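Local structure of uncharacterized egV family protein COG1307 (Ruminococcus gnavus, 3JR7) at residues 23-28 with 43-48; 27-32 with 282-287; 242-247 with 271-276; 249-254 with 262-267. The protein is of unknown function but belongs to the DegV family, whose members are generally thought to bind lipids such as fatty acids. All blocks are in the same frame, centred on the assembly; numbering follows the deposited sequence.

Interaction 1: residues 23-28 with 43-48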
loop_
_atom_site.group_PDB
_atom_site.type_symbol
_atom_site.label_atom_id
_atom_site.label_comp_id
_atom_site.label_asym_id
_atom_site.label_seq_id
_atom_site.Cartn_x
_atom_site.Cartn_y
_atom_site.Cartn_z
ATOM N N LYS A 23 15.121 10.528 5.471
ATOM C CA LYS A 23 13.696 10.743 5.303
ATOM C C LYS A 23 13.105 9.547 4.531
ATOM O O LYS A 23 13.764 9.017 3.630
ATOM C CB LYS A 23 13.446 12.068 4.597
ATOM C CG LYS A 23 12.015 12.499 4.595
ATOM C CD LYS A 23 11.838 13.975 4.156
ATOM C CE LYS A 23 12.098 14.221 2.647
ATOM N NZ LYS A 23 11.765 15.686 2.120
ATOM N N VAL A 24 11.889 9.152 4.887
ATOM C CA VAL A 24 11.115 8.115 4.175
ATOM C C VAL A 24 9.935 8.733 3.473
ATOM O O VAL A 24 8.984 9.226 4.125
ATOM C CB VAL A 24 10.585 6.998 5.094
ATOM C CG1 VAL A 24 9.980 5.844 4.234
ATOM C CG2 VAL A 24 11.711 6.464 6.030
ATOM N N ILE A 25 10.014 8.754 2.151
ATOM C CA ILE A 25 8.971 9.292 1.303
ATOM C C ILE A 25 8.107 8.112 0.821
ATOM O O ILE A 25 8.623 7.132 0.330
ATOM C CB ILE A 25 9.572 9.972 0.069
ATOM C CG1 ILE A 25 10.529 11.123 0.500
ATOM C CG2 ILE A 25 8.462 10.466 -0.875
ATOM C CD1 ILE A 25 11.415 11.575 -0.598
ATOM N N VAL A 26 6.812 8.233 0.946
ATOM C CA VAL A 26 5.872 7.190 0.587
ATOM C C VAL A 26 4.814 7.807 -0.298
ATOM O O VAL A 26 4.310 8.899 0.020
ATOM C CB VAL A 26 5.225 6.613 1.853
ATOM C CG1 VAL A 26 4.317 5.406 1.498
ATOM C CG2 VAL A 26 6.312 6.208 2.852
ATOM N N ASP A 27 4.461 7.172 -1.422
ATOM C CA ASP A 27 3.362 7.717 -2.195
ATOM C C ASP A 27 2.066 7.571 -1.393
ATOM O O ASP A 27 2.010 6.829 -0.412
ATOM C CB ASP A 27 3.257 7.168 -3.633
ATOM C CG ASP A 27 2.837 5.697 -3.708
ATOM O OD1 ASP A 27 2.050 5.195 -2.861
ATOM O OD2 ASP A 27 3.238 5.064 -4.704
ATOM N N SER A 28 1.043 8.340 -1.768
ATOM C CA SER A 28 -0.091 8.567 -0.849
ATOM C C SER A 28 -0.947 7.298 -0.673
ATOM O O SER A 28 -1.727 7.192 0.231
ATOM C CB SER A 28 -0.938 9.726 -1.340
ATOM O OG SER A 28 -1.518 9.423 -2.570
ATOM N N GLU A 43 7.074 11.203 4.936
ATOM C CA GLU A 43 6.456 12.232 4.124
ATOM C C GLU A 43 5.722 11.593 2.975
ATOM O O GLU A 43 6.243 10.656 2.353
ATOM C CB GLU A 43 7.530 13.176 3.565
ATOM C CG GLU A 43 7.009 14.163 2.589
ATOM C CD GLU A 43 8.055 15.166 2.069
ATOM O OE1 GLU A 43 8.994 15.486 2.789
ATOM O OE2 GLU A 43 7.878 15.666 0.935
ATOM N N HIS A 44 4.528 12.085 2.672
ATOM C CA HIS A 44 3.763 11.570 1.540
ATOM C C HIS A 44 4.071 12.419 0.310
ATOM O O HIS A 44 4.275 13.616 0.421
ATOM C CB HIS A 44 2.229 11.648 1.745
ATOM C CG HIS A 44 1.640 10.546 2.576
ATOM N ND1 HIS A 44 1.858 9.203 2.302
ATOM C CD2 HIS A 44 0.753 10.581 3.599
ATOM C CE1 HIS A 44 1.168 8.464 3.150
ATOM N NE2 HIS A 44 0.503 9.274 3.964
ATOM N N VAL A 45 4.032 11.777 -0.848
ATOM C CA VAL A 45 3.926 12.401 -2.158
ATOM C C VAL A 45 2.600 11.966 -2.740
ATOM O O VAL A 45 2.335 10.751 -2.897
ATOM C CB VAL A 45 5.130 12.032 -3.068
ATOM C CG1 VAL A 45 4.934 12.503 -4.483
ATOM C CG2 VAL A 45 6.389 12.671 -2.491
ATOM N N ALA A 46 1.741 12.945 -3.029
ATOM C CA ALA A 46 0.333 12.690 -3.346
ATOM C C ALA A 46 0.113 12.271 -4.771
ATOM O O ALA A 46 0.731 12.824 -5.711
ATOM C CB ALA A 46 -0.516 13.952 -3.029
ATOM N N LEU A 47 -0.748 11.268 -4.937
ATOM C CA LEU A 47 -1.308 10.956 -6.236
ATOM C C LEU A 47 -2.529 11.820 -6.512
ATOM O O LEU A 47 -3.034 12.495 -5.613
ATOM C CB LEU A 47 -1.720 9.475 -6.308
ATOM C CG LEU A 47 -0.603 8.486 -6.584
ATOM C CD1 LEU A 47 0.145 8.072 -5.289
ATOM C CD2 LEU A 47 -1.145 7.279 -7.364
ATOM N N GLY A 48 -2.997 11.791 -7.754
ATOM C CA GLY A 48 -4.249 12.482 -8.152
ATOM C C GLY A 48 -5.424 11.536 -8.274
ATOM O O GLY A 48 -5.247 10.372 -8.598
#
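K23 and E43 reach for each other beside two paired strands. Their side chains cross obliquely, and K23 NZ lies 2.9 Å from E43 OE1 in a salt bridge. The ammonium comes from above the carboxylate plane, 36° out of it. E43 is extended, with CG anti to the backbone N (chi1 173°). K23 bends at its third torsion, and its NZ also bonds to the carbonyl of S91. An alanine in place of K23 would probably leave the E43 carboxylate without its charged mate and the S91 carbonyl without this donor. Next along, I25 and V45 meet at a slant on the same sheet face. Their CG2 methyls are only 3.4 Å apart, tighter than usual carbon packing. On the other face the H44 ring turns an edge to the carbonyl of V26. H44 ND1 makes a weak bond to V26 O at 3.4 Å, while V45 N gives the same oxygen a stronger one at 3.0 Å. Further along, L47 N donates almost straight to S28 OG, 3.1 Å away, and D58 also bonds that hydroxyl. L47 CD1 packs on D27 CB at 3.6 Å. L47 belongs to the pocket that holds the bound polyether. The parallel bridges I25-E43, V26-H44 and D27-V45 join the two strands of a beta-alpha-beta unit, with helix 34-39 as the connection.

Interaction 2: residues 27-32 with 282-287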
loop_
_atom_site.group_PDB
_atom_site.type_symbol
_atom_site.label_atom_id
_atom_site.label_comp_id
_atom_site.label_asym_id
_atom_site.label_seq_id
_atom_site.Cartn_x
_atom_site.Cartn_y
_atom_site.Cartn_z
ATOM N N ASP A 27 4.461 7.172 -1.422
ATOM C CA ASP A 27 3.362 7.717 -2.195
ATOM C C ASP A 27 2.066 7.571 -1.393
ATOM O O ASP A 27 2.010 6.829 -0.412
ATOM C CB ASP A 27 3.257 7.168 -3.633
ATOM C CG ASP A 27 2.837 5.697 -3.708
ATOM O OD1 ASP A 27 2.050 5.195 -2.861
ATOM O OD2 ASP A 27 3.238 5.064 -4.704
ATOM N N SER A 28 1.043 8.340 -1.768
ATOM C CA SER A 28 -0.091 8.567 -0.849
ATOM C C SER A 28 -0.947 7.298 -0.673
ATOM O O SER A 28 -1.727 7.192 0.231
ATOM C CB SER A 28 -0.938 9.726 -1.340
ATOM O OG SER A 28 -1.518 9.423 -2.570
ATOM N N CYS A 29 -0.750 6.313 -1.530
ATOM C CA CYS A 29 -1.461 5.040 -1.363
ATOM C C CYS A 29 -1.113 4.399 -0.028
ATOM O O CYS A 29 -1.980 3.823 0.647
ATOM C CB CYS A 29 -1.185 4.095 -2.537
ATOM S SG CYS A 29 -2.207 2.621 -2.450
ATOM N N GLY A 30 0.135 4.548 0.386
ATOM C CA GLY A 30 0.603 3.938 1.601
ATOM C C GLY A 30 0.123 4.689 2.812
ATOM O O GLY A 30 0.552 5.835 3.005
ATOM N N GLU A 31 -0.710 4.050 3.650
ATOM C CA GLU A 31 -1.300 4.745 4.798
ATOM C C GLU A 31 -0.258 5.036 5.868
ATOM O O GLU A 31 0.655 4.278 6.007
ATOM C CB GLU A 31 -2.439 3.907 5.437
ATOM C CG GLU A 31 -3.695 3.714 4.623
ATOM C CD GLU A 31 -3.551 2.763 3.454
ATOM O OE1 GLU A 31 -2.596 1.926 3.441
ATOM O OE2 GLU A 31 -4.419 2.843 2.558
ATOM N N PHE A 32 -0.387 6.140 6.616
ATOM C CA PHE A 32 0.417 6.369 7.843
ATOM C C PHE A 32 -0.426 6.148 9.073
ATOM O O PHE A 32 -1.552 6.624 9.122
ATOM C CB PHE A 32 0.966 7.804 7.950
ATOM C CG PHE A 32 2.044 8.149 6.940
ATOM C CD1 PHE A 32 2.623 7.182 6.115
ATOM C CD2 PHE A 32 2.468 9.462 6.822
ATOM C CE1 PHE A 32 3.593 7.541 5.188
ATOM C CE2 PHE A 32 3.426 9.815 5.941
ATOM C CZ PHE A 32 3.998 8.844 5.092
ATOM N N SER A 282 -6.270 4.897 2.612
ATOM C CA SER A 282 -5.912 6.200 2.006
ATOM C C SER A 282 -6.862 6.507 0.842
ATOM O O SER A 282 -7.680 5.678 0.468
ATOM C CB SER A 282 -4.500 6.112 1.437
ATOM O OG SER A 282 -4.513 5.233 0.276
ATOM N N GLY A 283 -6.750 7.695 0.254
ATOM C CA GLY A 283 -7.548 8.057 -0.923
ATOM C C GLY A 283 -7.406 7.062 -2.062
ATOM O O GLY A 283 -8.407 6.566 -2.613
ATOM N N ILE A 284 -6.156 6.764 -2.460
ATOM C CA ILE A 284 -5.985 5.803 -3.569
ATOM C C ILE A 284 -6.491 4.402 -3.172
ATOM O O ILE A 284 -7.162 3.737 -3.955
ATOM C CB ILE A 284 -4.525 5.754 -4.013
ATOM C CG1 ILE A 284 -4.133 7.119 -4.609
ATOM C CG2 ILE A 284 -4.292 4.621 -5.029
ATOM C CD1 ILE A 284 -4.853 7.482 -5.918
ATOM N N SER A 285 -6.207 3.988 -1.948
ATOM C CA SER A 285 -6.671 2.704 -1.457
ATOM C C SER A 285 -8.208 2.625 -1.461
ATOM O O SER A 285 -8.790 1.616 -1.862
ATOM C CB SER A 285 -6.090 2.428 -0.065
ATOM O OG SER A 285 -4.655 2.191 -0.105
ATOM N N THR A 286 -8.856 3.702 -1.010
ATOM C CA THR A 286 -10.313 3.795 -1.060
ATOM C C THR A 286 -10.846 3.684 -2.477
ATOM O O THR A 286 -11.780 2.905 -2.732
ATOM C CB THR A 286 -10.767 5.086 -0.424
ATOM O OG1 THR A 286 -10.474 5.011 0.986
ATOM C CG2 THR A 286 -12.237 5.343 -0.701
ATOM N N VAL A 287 -10.235 4.407 -3.417
ATOM C CA VAL A 287 -10.700 4.364 -4.791
ATOM C C VAL A 287 -10.702 2.944 -5.372
ATOM O O VAL A 287 -11.656 2.536 -6.044
ATOM C CB VAL A 287 -9.866 5.302 -5.679
ATOM C CG1 VAL A 287 -10.140 5.049 -7.161
ATOM C CG2 VAL A 287 -10.140 6.808 -5.306
#
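E31 bends at its second torsion (chi2 73°), and its carboxylate meets S282 and S285 at the start of helix 283-289. S285 OG is anti to its own carbonyl carbon (chi1 -69°), on the side where E31 waits. The two serines share one oxygen. S285 OG donates to E31 OE2 at 2.8 Å, on the syn side and slightly out of the carboxylate plane. S282 N donates to the anti lone pair of the same oxygen, also at 2.8 Å; this bond is nearly straight at 172°. The other oxygen, E31 OE1, bonds to the hydroxyl of S140. An alanine in place of E31 would probably leave S285 OG and S282 N without this shared acceptor and the S140 hydroxyl without its partner.

S282 is the N-cap of the helix. Its OG accepts from S285 N at 3.1 Å and donates to C29 O at 2.9 Å, with the hydroxyl tilted from that carbonyl plane. One hydroxyl therefore caps the helix and ties it to the D27-G30 type I turn. Beside the polar group, C29 SG rests on I284 CG2 at 3.9 Å, and I284 CG1 lies 4.0 Å from S28 OG. S285 is part of the polyether pocket, and the side chain of I284 comes about 4 Å from the ligand. D58 bonds both S28 OG and I284 N, so it bridges the same two segments. The carboxylates of E31 and D58 lie close to the helix N-terminus, whose dipole would probably favour their charged form.

Interaction 3: residues 242-247 with 271-276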
loop_
_atom_site.group_PDB
_atom_site.type_symbol
_atom_site.label_atom_id
_atom_site.label_comp_id
_atom_site.label_asym_id
_atom_site.label_seq_id
_atom_site.Cartn_x
_atom_site.Cartn_y
_atom_site.Cartn_z
ATOM N N VAL A 242 5.788 -17.152 7.045
ATOM C CA VAL A 242 6.865 -17.835 7.762
ATOM C C VAL A 242 7.502 -16.876 8.720
ATOM O O VAL A 242 7.512 -15.641 8.486
ATOM C CB VAL A 242 7.939 -18.419 6.798
ATOM C CG1 VAL A 242 7.353 -19.563 5.926
ATOM C CG2 VAL A 242 8.526 -17.345 5.937
ATOM N N ASN A 243 8.012 -17.417 9.813
ATOM C CA ASN A 243 8.647 -16.600 10.832
ATOM C C ASN A 243 7.758 -15.412 11.277
ATOM O O ASN A 243 8.240 -14.293 11.431
ATOM C CB ASN A 243 10.013 -16.080 10.327
ATOM C CG ASN A 243 10.968 -17.226 9.853
ATOM O OD1 ASN A 243 11.531 -17.176 8.738
ATOM N ND2 ASN A 243 11.146 -18.238 10.697
ATOM N N ALA A 244 6.473 -15.682 11.524
ATOM C CA ALA A 244 5.464 -14.637 11.814
ATOM C C ALA A 244 5.785 -13.867 13.088
ATOM O O ALA A 244 5.400 -12.705 13.230
ATOM C CB ALA A 244 4.061 -15.245 11.895
ATOM N N GLY A 245 6.483 -14.506 14.011
ATOM C CA GLY A 245 6.904 -13.867 15.235
ATOM C C GLY A 245 7.846 -12.697 14.991
ATOM O O GLY A 245 7.955 -11.812 15.821
ATOM N N ASP A 246 8.516 -12.675 13.848
ATOM C CA ASP A 246 9.399 -11.562 13.500
ATOM C C ASP A 246 8.644 -10.427 12.801
ATOM O O ASP A 246 9.270 -9.408 12.432
ATOM C CB ASP A 246 10.517 -12.033 12.552
ATOM C CG ASP A 246 11.396 -13.125 13.151
ATOM O OD1 ASP A 246 11.556 -13.134 14.402
ATOM O OD2 ASP A 246 11.916 -13.978 12.365
ATOM N N LYS A 247 7.331 -10.573 12.596
ATOM C CA LYS A 247 6.667 -9.702 11.654
ATOM C C LYS A 247 5.507 -8.926 12.255
ATOM O O LYS A 247 4.881 -9.358 13.218
ATOM C CB LYS A 247 6.209 -10.514 10.424
ATOM C CG LYS A 247 7.378 -11.278 9.859
ATOM C CD LYS A 247 7.098 -12.005 8.617
ATOM C CE LYS A 247 8.429 -12.504 8.016
ATOM N NZ LYS A 247 8.185 -13.380 6.839
ATOM N N PHE A 271 -1.911 -17.839 13.705
ATOM C CA PHE A 271 -0.466 -17.641 13.937
ATOM C C PHE A 271 -0.208 -16.428 14.813
ATOM O O PHE A 271 -1.019 -15.501 14.894
ATOM C CB PHE A 271 0.329 -17.499 12.625
ATOM C CG PHE A 271 -0.190 -16.415 11.686
ATOM C CD1 PHE A 271 0.298 -15.105 11.766
ATOM C CD2 PHE A 271 -1.135 -16.719 10.735
ATOM C CE1 PHE A 271 -0.147 -14.105 10.894
ATOM C CE2 PHE A 271 -1.602 -15.746 9.848
ATOM C CZ PHE A 271 -1.132 -14.427 9.944
ATOM N N ALA A 272 0.963 -16.416 15.436
ATOM C CA ALA A 272 1.338 -15.343 16.351
ATOM C C ALA A 272 2.256 -14.364 15.612
ATOM O O ALA A 272 3.237 -14.763 15.001
ATOM C CB ALA A 272 2.073 -15.959 17.608
ATOM N N VAL A 273 1.979 -13.080 15.702
ATOM C CA VAL A 273 2.824 -12.064 15.074
ATOM C C VAL A 273 3.446 -11.216 16.134
ATOM O O VAL A 273 3.039 -11.295 17.259
ATOM C CB VAL A 273 2.004 -11.130 14.179
ATOM C CG1 VAL A 273 1.590 -11.850 12.927
ATOM C CG2 VAL A 273 0.830 -10.555 14.965
ATOM N N LYS A 274 4.406 -10.371 15.769
ATOM C CA LYS A 274 5.056 -9.528 16.738
ATOM C C LYS A 274 4.041 -8.554 17.255
ATOM O O LYS A 274 3.967 -8.304 18.455
ATOM C CB LYS A 274 6.210 -8.781 16.077
ATOM C CG LYS A 274 7.009 -7.898 17.070
ATOM C CD LYS A 274 7.793 -6.785 16.328
ATOM C CE LYS A 274 8.981 -7.332 15.579
ATOM N NZ LYS A 274 9.309 -6.474 14.371
ATOM N N SER A 275 3.266 -7.992 16.327
ATOM C CA SER A 275 2.206 -7.067 16.626
ATOM C C SER A 275 1.389 -6.870 15.359
ATOM O O SER A 275 1.781 -7.312 14.261
ATOM C CB SER A 275 2.765 -5.702 17.094
ATOM O OG SER A 275 3.540 -5.079 16.077
ATOM N N SER A 276 0.250 -6.208 15.514
ATOM C CA SER A 276 -0.552 -5.851 14.358
ATOM C C SER A 276 -1.248 -4.511 14.547
ATOM O O SER A 276 -1.410 -4.014 15.670
ATOM C CB SER A 276 -1.582 -6.949 14.051
ATOM O OG SER A 276 -2.583 -6.996 15.069
HETATM O O HOH W 1 11.709 -7.480 12.524
#
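A244 and K274 meet where a short 3-10 turn, 244-246, packs against the loop that leads into strand 275-280. This is surface packing at the edge of the six-stranded mixed sheet, at the start of strands 248-253 and 275-280. K274 and A244 have the most surface buried here, followed by K247. A244 CB points at the facing loop. It sits 3.2 Å from A272 O and 3.8 Å from F271 CD1, approaching that ring obliquely. A244 O takes a CA-H...O contact from V273 CA at 3.2 Å. The same oxygen accepts the backbone bond from K247 N that closes the turn. F271 also packs on L249 and on V237 and A238 of helix 226-240. K247 takes part through its backbone: K274 N donates to K247 O at 2.8 Å. The K247 side chain leaves the backbone away from the facing loop, and its NZ bonds to V242 O within its own segment. K274 CB lies 3.5 Å from G245 O. The chain then bends at its third torsion. A water bridges the two segments, giving a hydrogen to D246 O at 3.1 Å and accepting one from K274 NZ at 3.2 Å.

Interaction 4: residues 249-254 with 262-267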
loop_
_atom_site.group_PDB
_atom_site.type_symbol
_atom_site.label_atom_id
_atom_site.label_comp_id
_atom_site.label_asym_id
_atom_site.label_seq_id
_atom_site.Cartn_x
_atom_site.Cartn_y
_atom_site.Cartn_z
ATOM N N LEU A 249 1.816 -7.447 11.390
ATOM C CA LEU A 249 0.732 -7.661 10.470
ATOM C C LEU A 249 -0.092 -6.381 10.373
ATOM O O LEU A 249 -0.383 -5.739 11.367
ATOM C CB LEU A 249 -0.125 -8.852 10.915
ATOM C CG LEU A 249 -1.243 -9.172 9.927
ATOM C CD1 LEU A 249 -1.324 -10.705 9.644
ATOM C CD2 LEU A 249 -2.528 -8.594 10.469
ATOM N N ALA A 250 -0.459 -6.008 9.164
ATOM C CA ALA A 250 -1.212 -4.800 8.933
ATOM C C ALA A 250 -2.491 -5.109 8.228
ATOM O O ALA A 250 -2.549 -5.964 7.323
ATOM C CB ALA A 250 -0.381 -3.746 8.132
ATOM N N ILE A 251 -3.532 -4.392 8.637
ATOM C CA ILE A 251 -4.851 -4.491 8.024
ATOM C C ILE A 251 -5.383 -3.099 7.669
ATOM O O ILE A 251 -5.451 -2.228 8.515
ATOM C CB ILE A 251 -5.861 -5.190 8.950
ATOM C CG1 ILE A 251 -5.401 -6.598 9.295
ATOM C CG2 ILE A 251 -7.245 -5.269 8.309
ATOM C CD1 ILE A 251 -6.020 -7.131 10.559
ATOM N N ALA A 252 -5.744 -2.881 6.418
ATOM C CA ALA A 252 -6.426 -1.670 6.045
ATOM C C ALA A 252 -7.843 -2.025 5.666
ATOM O O ALA A 252 -8.089 -3.075 5.053
ATOM C CB ALA A 252 -5.719 -0.973 4.881
ATOM N N HIS A 253 -8.779 -1.151 6.032
ATOM C CA HIS A 253 -10.193 -1.355 5.736
ATOM C C HIS A 253 -10.774 -0.074 5.199
ATOM O O HIS A 253 -10.303 1.026 5.538
ATOM C CB HIS A 253 -10.957 -1.807 6.988
ATOM C CG HIS A 253 -11.200 -0.700 7.958
ATOM N ND1 HIS A 253 -10.289 -0.335 8.923
ATOM C CD2 HIS A 253 -12.233 0.161 8.073
ATOM C CE1 HIS A 253 -10.772 0.687 9.616
ATOM N NE2 HIS A 253 -11.940 1.014 9.111
ATOM N N CYS A 254 -11.744 -0.221 4.303
ATOM C CA CYS A 254 -12.456 0.921 3.764
ATOM C C CYS A 254 -13.874 0.957 4.346
ATOM O O CYS A 254 -14.757 0.277 3.837
ATOM C CB CYS A 254 -12.545 0.817 2.244
ATOM S SG CYS A 254 -13.309 2.281 1.502
ATOM N N GLU A 262 -12.542 -8.442 12.945
ATOM C CA GLU A 262 -12.836 -9.869 12.797
ATOM C C GLU A 262 -11.702 -10.579 12.046
ATOM O O GLU A 262 -11.273 -11.663 12.421
ATOM C CB GLU A 262 -14.176 -10.068 12.081
ATOM C CG GLU A 262 -14.533 -11.507 11.751
ATOM C CD GLU A 262 -14.664 -12.396 13.017
ATOM O OE1 GLU A 262 -14.620 -11.872 14.163
ATOM O OE2 GLU A 262 -14.793 -13.629 12.855
ATOM N N VAL A 263 -11.175 -9.938 11.003
ATOM C CA VAL A 263 -10.020 -10.485 10.294
ATOM C C VAL A 263 -8.840 -10.613 11.223
ATOM O O VAL A 263 -8.175 -11.636 11.224
ATOM C CB VAL A 263 -9.684 -9.638 9.031
ATOM C CG1 VAL A 263 -8.345 -10.037 8.424
ATOM C CG2 VAL A 263 -10.832 -9.785 8.055
ATOM N N GLN A 264 -8.619 -9.599 12.060
ATOM C CA GLN A 264 -7.511 -9.619 12.965
ATOM C C GLN A 264 -7.654 -10.839 13.909
ATOM O O GLN A 264 -6.665 -11.582 14.179
ATOM C CB GLN A 264 -7.442 -8.282 13.703
ATOM C CG GLN A 264 -6.248 -8.064 14.623
ATOM C CD GLN A 264 -6.327 -6.750 15.315
ATOM O OE1 GLN A 264 -7.376 -6.414 15.881
ATOM N NE2 GLN A 264 -5.252 -5.937 15.214
ATOM N N ARG A 265 -8.893 -11.067 14.360
ATOM C CA ARG A 265 -9.199 -12.155 15.287
ATOM C C ARG A 265 -8.958 -13.512 14.631
ATOM O O ARG A 265 -8.298 -14.378 15.213
ATOM C CB ARG A 265 -10.664 -12.024 15.776
ATOM C CG ARG A 265 -11.090 -13.089 16.786
ATOM C CD ARG A 265 -12.568 -13.019 17.175
ATOM N NE ARG A 265 -13.381 -13.623 16.115
ATOM C CZ ARG A 265 -13.436 -14.927 15.865
ATOM N NH1 ARG A 265 -12.765 -15.782 16.619
ATOM N NH2 ARG A 265 -14.183 -15.384 14.862
ATOM N N LEU A 266 -9.449 -13.693 13.401
ATOM C CA LEU A 266 -9.215 -14.931 12.665
ATOM C C LEU A 266 -7.731 -15.203 12.455
ATOM O O LEU A 266 -7.295 -16.328 12.519
ATOM C CB LEU A 266 -9.893 -14.901 11.275
ATOM C CG LEU A 266 -11.429 -14.857 11.256
ATOM C CD1 LEU A 266 -11.952 -14.453 9.844
ATOM C CD2 LEU A 266 -11.960 -16.203 11.682
ATOM N N LEU A 267 -6.966 -14.174 12.140
ATOM C CA LEU A 267 -5.537 -14.354 11.884
ATOM C C LEU A 267 -4.821 -14.764 13.146
ATOM O O LEU A 267 -3.948 -15.609 13.115
ATOM C CB LEU A 267 -4.919 -13.072 11.303
ATOM C CG LEU A 267 -5.402 -12.791 9.890
ATOM C CD1 LEU A 267 -5.185 -11.316 9.503
ATOM C CD2 LEU A 267 -4.781 -13.748 8.820
#
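The first strand and the helix of a beta-alpha-beta unit pack here, with I251 and L249 of strand 248-253 meeting Q264, V263 and L267 of helix 257-270. There is no hydrogen bond across the contact, so it is held by apolar side chains. The CG1 of I251 is anti to the carbonyl carbon (chi1 -60°) and its CD1 follows in an extended step (chi2 158°). That methyl touches Q264 CB at 3.6 Å, where the two side chains meet at a slant. V263 CG1 is 4.3 Å from I251 CD1. One turn on, L267 and L249 cross at about a right angle. L267 CD1 lies 3.9 Å from both L249 CD1 and L249 CD2, so one methyl meets the fork of the other leucine. The short segments run nearly antiparallel, at 154°, with their axes 9.8 Å apart. The chain then turns back into strand 275-280, which lies parallel to 248-253 and completes the unit. The aliphatic start of Q264 packs on I251, while its NE2 bonds to the hydroxyl of S276 in strand 275-280. V263 and L267 also touch V296 in strand 294-297. On another side of the helix, R265 grips E262 side-on, with R265 NH2 2.7 Å from E262 OE2.

In the fold
Interactions 1 and 2 share D27 and S28 and touch, with centres about 9 Å apart. L47 of interaction 1 packs on I284 of interaction 2, L47 CB to I284 CD1 3.7 Å. L47 and S285 line the pocket of the bound polyether, which probably came from the crystallisation liquor but may mark a binding site. Interactions 3 and 4 belong to the other sheet. Their centres are about 14 Å apart, and they meet through S275 O and L249 N at 2.9 Å. Interaction 2 lies between the two regions: its centre is about 17 Å from that of interaction 4, and T286 packs on C254. Interactions 1 and 3 stay apart, about 16 Å between nearest atoms.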